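Local coordinates for protein ABC transporter (Caldanaerobius, PDB 4G68) that probably binds xylan-derived oligosaccharides outside the cell and delivers them to the membrane part of an ABC transporter, at residues A273-G278 with A283-D288; M349-A354 with D363-S368; Q243-V246 with A250-S253; G254-T259 with L411-I416. All blocks are in the same frame, centred on the assembly; numbering follows the deposited sequence.

Contact 1. Residues A273-G278 with A283-D288; sequences AMYFGG and AAFVSD
Phe-285 drives one corner of its ring into the face of Tyr-275: its CZ stands 3.8 Å above the tyrosine ring plane, over the centre of the ring. CZ is nearly equidistant from the ring atoms around it, with Tyr-275 CD2 at 4.0 Å and Tyr-275 CE2 at 4.1 Å. The planes are 77° apart and the centroids 5.2 Å, a T-shaped (edge-to-face) pair in which phenylalanine supplies the edge and tyrosine the face. The contact rests on these two buried side chains. Tyr-275 leaves the strand with CG opposite its backbone N (chi1 -176°), which carries the ring toward the helix, and chi2 near 97° turns its face to Phe-285; its hydroxyl is hydrogen-bonded to Asp-281 in the connection between the two segments.

Within the mixed sheet of this solute-binding fold, strand 274-278 runs antiparallel to strand 144-160, and the aromatic pair fastens the short helix 283-286 back onto it. Phe-285 also makes edge-to-face pairs with Phe-267 and with Tyr-158 of the neighbouring strand, while Thr-264 of helix 260-268 touches both side chains of the contact. Gly-277 makes no contact with the helix but lies beside the Tyr-275 ring within the strand, where a CB would come about 3.1 Å from Tyr-275 CE2. Where the helix gives way to a turn, Ala-283 O takes two backbone bonds, from Ser-287 N at 2.7 Å and from Asp-288 N at 3.0 Å.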
loop_
_atom_site.group_PDB
_atom_site.type_symbol
_atom_site.label_atom_id
_atom_site.label_comp_id
_atom_site.label_asym_id
_atom_site.label_seq_id
_atom_site.Cartn_x
_atom_site.Cartn_y
_atom_site.Cartn_z
ATOM N N ALA C 273 -13.638 -11.758 -10.949
ATOM C CA ALA C 273 -14.257 -10.453 -11.419
ATOM C C ALA C 273 -13.484 -9.209 -10.966
ATOM O O ALA C 273 -13.224 -8.320 -11.815
ATOM C CB ALA C 273 -15.699 -10.327 -10.919
ATOM N N MET C 274 -13.173 -9.156 -9.636
ATOM C CA MET C 274 -12.610 -8.017 -8.915
ATOM C C MET C 274 -11.442 -8.340 -7.972
ATOM O O MET C 274 -11.148 -9.503 -7.685
ATOM C CB MET C 274 -13.695 -7.187 -8.127
ATOM C CG MET C 274 -15.009 -6.904 -8.874
ATOM S SD MET C 274 -16.380 -6.200 -7.912
ATOM C CE MET C 274 -16.007 -4.452 -7.914
ATOM N N TYR C 275 -10.670 -7.278 -7.660
ATOM C CA TYR C 275 -9.574 -7.289 -6.653
ATOM C C TYR C 275 -9.599 -5.937 -6.057
ATOM O O TYR C 275 -9.761 -4.931 -6.789
ATOM C CB TYR C 275 -8.300 -7.343 -7.341
ATOM C CG TYR C 275 -7.079 -7.449 -6.530
ATOM C CD1 TYR C 275 -6.488 -8.698 -6.296
ATOM C CD2 TYR C 275 -6.395 -6.284 -6.088
ATOM C CE1 TYR C 275 -5.314 -8.803 -5.567
ATOM C CE2 TYR C 275 -5.220 -6.403 -5.360
ATOM C CZ TYR C 275 -4.676 -7.648 -5.098
ATOM O OH TYR C 275 -3.502 -7.742 -4.337
ATOM N N PHE C 276 -9.354 -5.884 -4.751
ATOM C CA PHE C 276 -9.235 -4.600 -4.148
ATOM C C PHE C 276 -7.947 -4.437 -3.348
ATOM O O PHE C 276 -7.586 -5.257 -2.542
ATOM C CB PHE C 276 -10.462 -4.311 -3.277
ATOM C CG PHE C 276 -10.352 -3.037 -2.538
ATOM C CD1 PHE C 276 -10.629 -1.839 -3.173
ATOM C CD2 PHE C 276 -9.921 -3.021 -1.207
ATOM C CE1 PHE C 276 -10.475 -0.631 -2.526
ATOM C CE2 PHE C 276 -9.743 -1.807 -0.562
ATOM C CZ PHE C 276 -10.035 -0.638 -1.205
ATOM N N GLY C 277 -7.232 -3.359 -3.599
ATOM C CA GLY C 277 -6.057 -3.254 -2.800
ATOM C C GLY C 277 -5.323 -2.015 -3.119
ATOM O O GLY C 277 -5.935 -0.978 -3.454
ATOM N N GLY C 278 -4.022 -2.119 -2.952
ATOM C CA GLY C 278 -3.139 -1.011 -3.257
ATOM C C GLY C 278 -2.947 -0.809 -4.755
ATOM O O GLY C 278 -2.998 -1.766 -5.579
ATOM N N ALA C 283 0.885 -3.373 -11.218
ATOM C CA ALA C 283 1.954 -3.920 -12.083
ATOM C C ALA C 283 1.793 -5.415 -12.315
ATOM O O ALA C 283 2.124 -5.864 -13.384
ATOM C CB ALA C 283 3.353 -3.623 -11.515
ATOM N N ALA C 284 1.248 -6.152 -11.330
ATOM C CA ALA C 284 0.988 -7.626 -11.504
ATOM C C ALA C 284 -0.028 -7.897 -12.605
ATOM O O ALA C 284 -0.112 -9.027 -13.109
ATOM C CB ALA C 284 0.522 -8.267 -10.198
ATOM N N PHE C 285 -0.823 -6.885 -12.954
ATOM C CA PHE C 285 -1.921 -7.095 -13.935
ATOM C C PHE C 285 -1.517 -6.599 -15.330
ATOM O O PHE C 285 -1.944 -7.161 -16.361
ATOM C CB PHE C 285 -3.290 -6.479 -13.483
ATOM C CG PHE C 285 -3.609 -6.689 -12.011
ATOM C CD1 PHE C 285 -3.211 -7.840 -11.354
ATOM C CD2 PHE C 285 -4.375 -5.740 -11.299
ATOM C CE1 PHE C 285 -3.523 -8.035 -10.021
ATOM C CE2 PHE C 285 -4.695 -5.930 -9.981
ATOM C CZ PHE C 285 -4.284 -7.093 -9.332
ATOM N N VAL C 286 -0.679 -5.558 -15.354
ATOM C CA VAL C 286 -0.370 -4.867 -16.595
ATOM C C VAL C 286 1.129 -4.839 -16.933
ATOM O O VAL C 286 1.520 -4.412 -18.033
ATOM C CB VAL C 286 -0.994 -3.456 -16.581
ATOM C CG1 VAL C 286 -2.501 -3.569 -16.346
ATOM C CG2 VAL C 286 -0.371 -2.546 -15.508
ATOM N N SER C 287 1.965 -5.297 -16.010
ATOM C CA SER C 287 3.390 -5.324 -16.312
ATOM C C SER C 287 4.011 -6.708 -16.266
ATOM O O SER C 287 4.963 -6.951 -16.964
ATOM C CB SER C 287 4.150 -4.390 -15.368
ATOM O OG SER C 287 3.700 -3.059 -15.534
ATOM N N ASP C 288 3.501 -7.563 -15.385
ATOM C CA ASP C 288 3.990 -8.945 -15.243
ATOM C C ASP C 288 3.790 -9.657 -16.575
ATOM O O ASP C 288 2.670 -9.681 -17.094
ATOM C CB ASP C 288 3.180 -9.641 -14.147
ATOM C CG ASP C 288 3.739 -10.986 -13.755
ATOM O OD1 ASP C 288 4.347 -11.678 -14.607
ATOM O OD2 ASP C 288 3.559 -11.347 -12.584
#

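Contact 2. Residues M349-A354 with D363-S368; sequences MDYLIA and DNIDQS
Leu-352 and Tyr-351, neighbours in the last turn of helix 332-353, meet Ile-365 and Gln-367 of the loop that leads from strand 357-358 to helix 372-382. In this solute-binding fold the contact lays an irregular connection back over the C-terminal end of a long helix, which Ala-354 leaves with positive phi.

The apolar part centres on one methyl, Ile-365 CG2. Leu-352 reaches it tip to tip, CD2 to CG2 at 3.7 Å. The tyrosine slides past the isoleucine in the opposite direction, and Tyr-351 CD2 comes within 4.0 Å of the same Ile-365 CG2. CG2 lies opposite the isoleucine's own backbone N, which turns it toward the helix. Val-370 touches both helix side chains, and Tyr-362 and Met-378 also pack against Tyr-351.

The polar part is a weak hydrogen bond at the edge of the tyrosine ring: Gln-367 NE2 donates to Tyr-351 OH over 2.9 Å, but the angle at the hydrogen is only 120°. The glutamine starts out extended and then bends at chi2 (84°), and its amide plane stands 70° from the ring. It is exposed and touches a crystal neighbour, so the lattice may influence this pose. With Tyr-351 replaced by alanine, Ile-365 is likely to lose a neighbour and the Gln-367 amide this partner, leaving it freer to turn.

Inside the loop, Ser-368 N makes a weak bond of 3.3 Å to Asp-366 OD1.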
loop_
_atom_site.group_PDB
_atom_site.type_symbol
_atom_site.label_atom_id
_atom_site.label_comp_id
_atom_site.label_asym_id
_atom_site.label_seq_id
_atom_site.Cartn_x
_atom_site.Cartn_y
_atom_site.Cartn_z
ATOM N N MET C 349 10.502 4.624 -12.100
ATOM C CA MET C 349 10.258 3.221 -12.416
ATOM C C MET C 349 8.780 2.905 -12.084
ATOM O O MET C 349 8.073 2.380 -12.923
ATOM C CB MET C 349 11.179 2.312 -11.573
ATOM C CG MET C 349 10.924 0.815 -11.770
ATOM S SD MET C 349 11.653 -0.267 -10.529
ATOM C CE MET C 349 10.482 -0.139 -9.166
ATOM N N ASP C 350 8.346 3.255 -10.865
ATOM C CA ASP C 350 6.981 2.955 -10.327
ATOM C C ASP C 350 5.925 3.475 -11.285
ATOM O O ASP C 350 4.979 2.760 -11.669
ATOM C CB ASP C 350 6.764 3.690 -8.978
ATOM C CG ASP C 350 7.233 2.914 -7.769
ATOM O OD1 ASP C 350 7.613 1.717 -7.915
ATOM O OD2 ASP C 350 7.216 3.527 -6.639
ATOM N N TYR C 351 6.094 4.742 -11.655
ATOM C CA TYR C 351 5.231 5.422 -12.629
ATOM C C TYR C 351 5.132 4.682 -13.984
ATOM O O TYR C 351 4.014 4.489 -14.515
ATOM C CB TYR C 351 5.736 6.849 -12.837
ATOM C CG TYR C 351 4.816 7.762 -13.640
ATOM C CD1 TYR C 351 3.429 7.742 -13.435
ATOM C CD2 TYR C 351 5.335 8.652 -14.570
ATOM C CE1 TYR C 351 2.582 8.566 -14.155
ATOM C CE2 TYR C 351 4.500 9.504 -15.297
ATOM C CZ TYR C 351 3.130 9.457 -15.081
ATOM O OH TYR C 351 2.305 10.292 -15.793
ATOM N N LEU C 352 6.277 4.231 -14.503
ATOM C CA LEU C 352 6.332 3.577 -15.805
ATOM C C LEU C 352 5.731 2.174 -15.806
ATOM O O LEU C 352 5.031 1.801 -16.746
ATOM C CB LEU C 352 7.778 3.516 -16.295
ATOM C CG LEU C 352 8.305 4.864 -16.805
ATOM C CD1 LEU C 352 9.826 4.863 -16.915
ATOM C CD2 LEU C 352 7.659 5.134 -18.166
ATOM N N ILE C 353 5.989 1.420 -14.742
ATOM C CA ILE C 353 5.555 0.046 -14.628
ATOM C C ILE C 353 4.350 -0.217 -13.691
ATOM O O ILE C 353 3.906 -1.369 -13.587
ATOM C CB ILE C 353 6.747 -0.901 -14.365
ATOM C CG1 ILE C 353 7.173 -0.859 -12.891
ATOM C CG2 ILE C 353 7.926 -0.548 -15.295
ATOM C CD1 ILE C 353 8.290 -1.846 -12.558
ATOM N N ALA C 354 3.841 0.823 -13.025
ATOM C CA ALA C 354 2.639 0.742 -12.167
ATOM C C ALA C 354 2.803 -0.086 -10.863
ATOM O O ALA C 354 1.835 -0.566 -10.278
ATOM C CB ALA C 354 1.379 0.340 -12.977
ATOM N N ASP C 363 8.126 15.072 -15.024
ATOM C CA ASP C 363 8.219 15.805 -16.316
ATOM C C ASP C 363 9.259 15.204 -17.263
ATOM O O ASP C 363 9.068 15.221 -18.485
ATOM C CB ASP C 363 8.579 17.278 -16.074
ATOM C CG ASP C 363 7.623 17.962 -15.119
ATOM O OD1 ASP C 363 6.446 18.179 -15.483
ATOM O OD2 ASP C 363 8.060 18.295 -13.995
ATOM N N ASN C 364 10.352 14.666 -16.704
ATOM C CA ASN C 364 11.347 13.950 -17.512
ATOM C C ASN C 364 10.859 12.691 -18.233
ATOM O O ASN C 364 11.603 12.183 -19.095
ATOM C CB ASN C 364 12.604 13.596 -16.698
ATOM C CG ASN C 364 12.292 12.753 -15.423
ATOM O OD1 ASN C 364 12.939 11.771 -15.160
ATOM N ND2 ASN C 364 11.363 13.200 -14.617
ATOM N N ILE C 365 9.665 12.195 -17.871
ATOM C CA ILE C 365 9.142 10.895 -18.357
ATOM C C ILE C 365 8.181 11.081 -19.535
ATOM O O ILE C 365 7.375 11.982 -19.532
ATOM C CB ILE C 365 8.391 10.077 -17.242
ATOM C CG1 ILE C 365 9.354 9.584 -16.129
ATOM C CG2 ILE C 365 7.669 8.857 -17.830
ATOM C CD1 ILE C 365 10.711 9.074 -16.594
ATOM N N ASP C 366 8.273 10.192 -20.526
ATOM C CA ASP C 366 7.379 10.222 -21.681
ATOM C C ASP C 366 6.076 9.516 -21.343
ATOM O O ASP C 366 6.023 8.270 -21.259
ATOM C CB ASP C 366 8.076 9.555 -22.863
ATOM C CG ASP C 366 7.269 9.591 -24.152
ATOM O OD1 ASP C 366 6.220 10.256 -24.275
ATOM O OD2 ASP C 366 7.741 8.897 -25.081
ATOM N N GLN C 367 5.055 10.342 -21.150
ATOM C CA GLN C 367 3.698 9.951 -20.822
ATOM C C GLN C 367 3.143 8.820 -21.708
ATOM O O GLN C 367 2.340 8.034 -21.245
ATOM C CB GLN C 367 2.801 11.203 -20.841
ATOM C CG GLN C 367 1.307 11.017 -20.546
ATOM C CD GLN C 367 0.952 10.994 -19.050
ATOM O OE1 GLN C 367 0.032 10.279 -18.647
ATOM N NE2 GLN C 367 1.647 11.804 -18.239
ATOM N N SER C 368 3.613 8.725 -22.950
ATOM C CA SER C 368 3.126 7.732 -23.893
ATOM C C SER C 368 3.658 6.311 -23.560
ATOM O O SER C 368 3.190 5.309 -24.122
ATOM C CB SER C 368 3.547 8.148 -25.300
ATOM O OG SER C 368 4.912 7.833 -25.507
#

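Contact 3. Residues Q243-V246 with A250-S253; sequences QDMV and AFDS
Ala-250 and Met-245 hold the tight side of this contact. Ala-250 N donates to Met-245 O at 2.9 Å, with 161° at the hydrogen, and the donor sits nearly along the C=O axis. The Met-245 and Ala-250 CB atoms are 4.0 Å apart. Ala-250 CB also covers the centre of one face of the Phe-251 ring, 3.7 Å above its plane. Met-245 runs extended through chi2, then bends at chi3 (50°), and this last turn brings its CE to 3.7 Å from Phe-251 CZ.

The backbone bond reaches back five residues and turns the chain at the C terminus of helix 233-248, on the way to helix 260-268 of this solute-binding fold. Phe-193 touches both Met-245 and Ala-250, and Phe-255 stacks on the Phe-251 ring.

On the looser side the partly exposed Val-246 meets only the edge of that ring, CG2 to Phe-251 CE2 at 4.1 Å. The next pair of backbone groups does not bond directly. One water fills the place, donating a hydrogen bond to Val-246 O at 2.8 Å and accepting one from Phe-251 N at 2.8 Å.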
loop_
_atom_site.group_PDB
_atom_site.type_symbol
_atom_site.label_atom_id
_atom_site.label_comp_id
_atom_site.label_asym_id
_atom_site.label_seq_id
_atom_site.Cartn_x
_atom_site.Cartn_y
_atom_site.Cartn_z
ATOM N N GLN C 243 -18.250 -8.671 6.657
ATOM C CA GLN C 243 -18.864 -10.035 6.804
ATOM C C GLN C 243 -19.987 -10.313 5.762
ATOM O O GLN C 243 -20.149 -11.449 5.267
ATOM C CB GLN C 243 -19.316 -10.340 8.285
ATOM C CG GLN C 243 -18.101 -10.476 9.245
ATOM C CD GLN C 243 -18.390 -11.221 10.554
ATOM O OE1 GLN C 243 -17.542 -11.992 11.104
ATOM N NE2 GLN C 243 -19.613 -11.033 11.043
ATOM N N ASP C 244 -20.758 -9.268 5.462
ATOM C CA ASP C 244 -21.692 -9.240 4.328
ATOM C C ASP C 244 -21.057 -9.689 2.998
ATOM O O ASP C 244 -21.630 -10.506 2.235
ATOM C CB ASP C 244 -22.263 -7.827 4.206
ATOM C CG ASP C 244 -23.214 -7.502 5.358
ATOM O OD1 ASP C 244 -23.439 -8.420 6.168
ATOM O OD2 ASP C 244 -23.735 -6.365 5.434
ATOM N N MET C 245 -19.853 -9.196 2.716
ATOM C CA MET C 245 -19.138 -9.661 1.523
ATOM C C MET C 245 -18.742 -11.120 1.688
ATOM O O MET C 245 -18.790 -11.890 0.735
ATOM C CB MET C 245 -17.874 -8.808 1.270
ATOM C CG MET C 245 -18.132 -7.311 1.062
ATOM S SD MET C 245 -16.593 -6.375 0.842
ATOM C CE MET C 245 -15.776 -7.393 -0.448
ATOM N N VAL C 246 -18.317 -11.505 2.893
ATOM C CA VAL C 246 -17.950 -12.922 3.144
ATOM C C VAL C 246 -19.159 -13.837 2.868
ATOM O O VAL C 246 -19.089 -14.753 2.001
ATOM C CB VAL C 246 -17.372 -13.178 4.578
ATOM C CG1 VAL C 246 -17.068 -14.647 4.774
ATOM C CG2 VAL C 246 -16.078 -12.384 4.825
ATOM N N ALA C 250 -18.161 -13.327 -1.681
ATOM C CA ALA C 250 -17.092 -12.613 -2.398
ATOM C C ALA C 250 -15.789 -13.416 -2.612
ATOM O O ALA C 250 -15.105 -13.198 -3.601
ATOM C CB ALA C 250 -16.799 -11.291 -1.720
ATOM N N PHE C 251 -15.445 -14.346 -1.709
ATOM C CA PHE C 251 -14.096 -14.953 -1.715
ATOM C C PHE C 251 -14.104 -16.448 -1.969
ATOM O O PHE C 251 -15.012 -17.144 -1.521
ATOM C CB PHE C 251 -13.286 -14.568 -0.440
ATOM C CG PHE C 251 -13.417 -13.073 -0.081
ATOM C CD1 PHE C 251 -12.756 -12.076 -0.852
ATOM C CD2 PHE C 251 -14.239 -12.650 1.001
ATOM C CE1 PHE C 251 -12.947 -10.724 -0.563
ATOM C CE2 PHE C 251 -14.407 -11.308 1.289
ATOM C CZ PHE C 251 -13.772 -10.341 0.526
ATOM N N ASP C 252 -13.100 -16.950 -2.667
ATOM C CA ASP C 252 -12.923 -18.390 -2.830
ATOM C C ASP C 252 -12.828 -19.061 -1.451
ATOM O O ASP C 252 -12.354 -18.455 -0.496
ATOM C CB ASP C 252 -11.661 -18.701 -3.610
ATOM C CG ASP C 252 -11.848 -18.584 -5.127
ATOM O OD1 ASP C 252 -12.889 -19.026 -5.695
ATOM O OD2 ASP C 252 -10.908 -18.056 -5.769
ATOM N N SER C 253 -13.268 -20.307 -1.351
ATOM C CA SER C 253 -13.211 -21.061 -0.085
ATOM C C SER C 253 -11.846 -20.951 0.694
ATOM O O SER C 253 -11.818 -20.626 1.884
ATOM C CB SER C 253 -13.624 -22.534 -0.331
ATOM O OG SER C 253 -14.860 -22.628 -1.067
HETATM O O HOH W 1 -16.692 -15.110 0.680
#

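Contact 4. Residues G254-T259 with L411-I416; sequences GFMGLT and LFAKQI
Phe-255 points the edge of its ring at Phe-412, and the two side chains cross at about a right angle. Phe-255 CE1 comes to 3.6 Å from Phe-412 CD2; with planes 62° apart and centroids 5.9 Å, the rings meet at a slant. Phe-255 holds CG between its backbone N and carbonyl carbon (chi1 75°), the crowded position, and this swings the ring across to helix 398-412. Phe-412 O lies in the ring plane at its edge, while Met-256 CG covers one face off centre. The methionine runs on alongside, its SD 3.6 Å from Ala-413 CB.

A short 3-10 turn around Met-256 thus packs on the C-terminal end of helix 398-412, where Lys-414 closes a Schellman motif. Leu-195 touches both phenylalanines, and Val-246 and Leu-242 of helix 233-248 touch Phe-412.

Were Phe-255 cut back to an alanine, Phe-412 would probably be left with a gap at its side and Met-256 without the ring it lies on.

Rings, a thioether and a methyl do the touching, so the junction probably rests on close fit and the exclusion of water: the aromatic pair is buried and Met-256 forms its exposed margin.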
loop_
_atom_site.group_PDB
_atom_site.type_symbol
_atom_site.label_atom_id
_atom_site.label_comp_id
_atom_site.label_asym_id
_atom_site.label_seq_id
_atom_site.Cartn_x
_atom_site.Cartn_y
_atom_site.Cartn_z
ATOM N N GLY C 254 -10.726 -21.194 0.026
ATOM C CA GLY C 254 -9.413 -21.143 0.708
ATOM C C GLY C 254 -8.644 -19.816 0.749
ATOM O O GLY C 254 -7.392 -19.796 0.926
ATOM N N PHE C 255 -9.368 -18.703 0.617
ATOM C CA PHE C 255 -8.715 -17.374 0.504
ATOM C C PHE C 255 -7.805 -17.073 1.696
ATOM O O PHE C 255 -6.777 -16.428 1.513
ATOM C CB PHE C 255 -9.754 -16.260 0.244
ATOM C CG PHE C 255 -10.585 -15.861 1.455
ATOM C CD1 PHE C 255 -10.362 -14.659 2.078
ATOM C CD2 PHE C 255 -11.598 -16.676 1.955
ATOM C CE1 PHE C 255 -11.104 -14.268 3.163
ATOM C CE2 PHE C 255 -12.368 -16.271 3.041
ATOM C CZ PHE C 255 -12.105 -15.086 3.655
ATOM N N MET C 256 -8.165 -17.565 2.902
ATOM C CA MET C 256 -7.375 -17.284 4.134
ATOM C C MET C 256 -5.987 -17.946 4.135
ATOM O O MET C 256 -5.092 -17.511 4.875
ATOM C CB MET C 256 -8.147 -17.550 5.447
ATOM C CG MET C 256 -9.085 -16.408 5.823
ATOM S SD MET C 256 -10.265 -16.667 7.154
ATOM C CE MET C 256 -10.793 -18.350 6.857
ATOM N N GLY C 257 -5.805 -18.954 3.281
ATOM C CA GLY C 257 -4.516 -19.655 3.121
ATOM C C GLY C 257 -3.640 -19.158 1.979
ATOM O O GLY C 257 -2.567 -19.705 1.734
ATOM N N LEU C 258 -4.096 -18.123 1.277
ATOM C CA LEU C 258 -3.390 -17.608 0.124
ATOM C C LEU C 258 -2.809 -16.213 0.436
ATOM O O LEU C 258 -3.375 -15.439 1.262
ATOM C CB LEU C 258 -4.287 -17.608 -1.148
ATOM C CG LEU C 258 -4.124 -18.634 -2.306
ATOM C CD1 LEU C 258 -3.956 -20.112 -1.925
ATOM C CD2 LEU C 258 -5.273 -18.481 -3.299
ATOM N N THR C 259 -1.661 -15.945 -0.178
ATOM C CA THR C 259 -0.907 -14.690 0.008
ATOM C C THR C 259 -1.381 -13.632 -0.978
ATOM O O THR C 259 -2.151 -13.938 -1.877
ATOM C CB THR C 259 0.595 -14.899 -0.210
ATOM O OG1 THR C 259 0.845 -15.250 -1.573
ATOM C CG2 THR C 259 1.159 -15.980 0.734
ATOM N N LEU C 411 -12.748 -11.533 11.758
ATOM C CA LEU C 411 -13.958 -11.122 11.032
ATOM C C LEU C 411 -14.164 -11.905 9.731
ATOM O O LEU C 411 -15.269 -12.432 9.482
ATOM C CB LEU C 411 -13.967 -9.612 10.717
ATOM C CG LEU C 411 -14.207 -8.615 11.855
ATOM C CD1 LEU C 411 -13.992 -7.183 11.343
ATOM C CD2 LEU C 411 -15.605 -8.773 12.459
ATOM N N PHE C 412 -13.130 -11.955 8.882
ATOM C CA PHE C 412 -13.211 -12.744 7.629
ATOM C C PHE C 412 -13.543 -14.227 7.910
ATOM O O PHE C 412 -14.159 -14.931 7.059
ATOM C CB PHE C 412 -11.905 -12.675 6.865
ATOM C CG PHE C 412 -11.740 -11.425 6.016
ATOM C CD1 PHE C 412 -10.981 -10.298 6.494
ATOM C CD2 PHE C 412 -12.345 -11.334 4.763
ATOM C CE1 PHE C 412 -10.806 -9.168 5.701
ATOM C CE2 PHE C 412 -12.167 -10.211 3.962
ATOM C CZ PHE C 412 -11.413 -9.107 4.437
ATOM N N ALA C 413 -13.107 -14.689 9.082
ATOM C CA ALA C 413 -13.105 -16.131 9.424
ATOM C C ALA C 413 -14.386 -16.480 10.113
ATOM O O ALA C 413 -14.619 -17.641 10.436
ATOM C CB ALA C 413 -11.944 -16.480 10.344
ATOM N N LYS C 414 -15.211 -15.465 10.351
ATOM C CA LYS C 414 -16.508 -15.649 11.017
ATOM C C LYS C 414 -16.324 -16.200 12.445
ATOM O O LYS C 414 -17.209 -16.909 12.954
ATOM C CB LYS C 414 -17.409 -16.581 10.182
ATOM C CG LYS C 414 -17.753 -16.078 8.783
ATOM C CD LYS C 414 -18.693 -14.879 8.835
ATOM C CE LYS C 414 -20.118 -15.360 9.053
ATOM N NZ LYS C 414 -21.084 -14.240 9.156
ATOM N N GLN C 415 -15.176 -15.863 13.067
ATOM C CA GLN C 415 -14.838 -16.269 14.452
ATOM C C GLN C 415 -15.069 -15.165 15.496
ATOM O O GLN C 415 -15.144 -15.437 16.702
ATOM C CB GLN C 415 -13.405 -16.772 14.555
ATOM C CG GLN C 415 -13.136 -18.043 13.779
ATOM C CD GLN C 415 -11.661 -18.365 13.702
ATOM O OE1 GLN C 415 -10.913 -18.094 14.653
ATOM N NE2 GLN C 415 -11.244 -18.970 12.578
ATOM N N ILE C 416 -15.163 -13.919 15.040
ATOM C CA ILE C 416 -15.616 -12.856 15.893
ATOM C C ILE C 416 -16.859 -12.202 15.278
ATOM O O ILE C 416 -17.035 -12.229 14.057
ATOM C CB ILE C 416 -14.444 -11.852 16.147
ATOM C CG1 ILE C 416 -14.740 -10.950 17.346
ATOM C CG2 ILE C 416 -14.041 -11.078 14.886
ATOM C CD1 ILE C 416 -13.490 -10.454 18.027
#

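Along the chain contact 3 comes first, closing a tight turn where helix 233-248 ends. Residues 254-259 follow at once and open contact 4, which is not completed until 411-416, at the C-terminal end of helix 398-412. Contacts 1 and 2 both nest inside that long loop, one after the other, closing short connections of four and eight residues; none of the four cross. Contacts 3 and 4 adjoin, Phe-251 CE2 lying 3.7 Å from Phe-412 CE2, and together bind helices 233-248 and 398-412. Contacts 1 and 2 are joined by a probable hydrogen bond, Ser-287 OG to Ile-353 O at 2.6 Å, linking helices 283-286 and 332-353. Contacts 2 and 4 lie on opposite sides of the chain's centre.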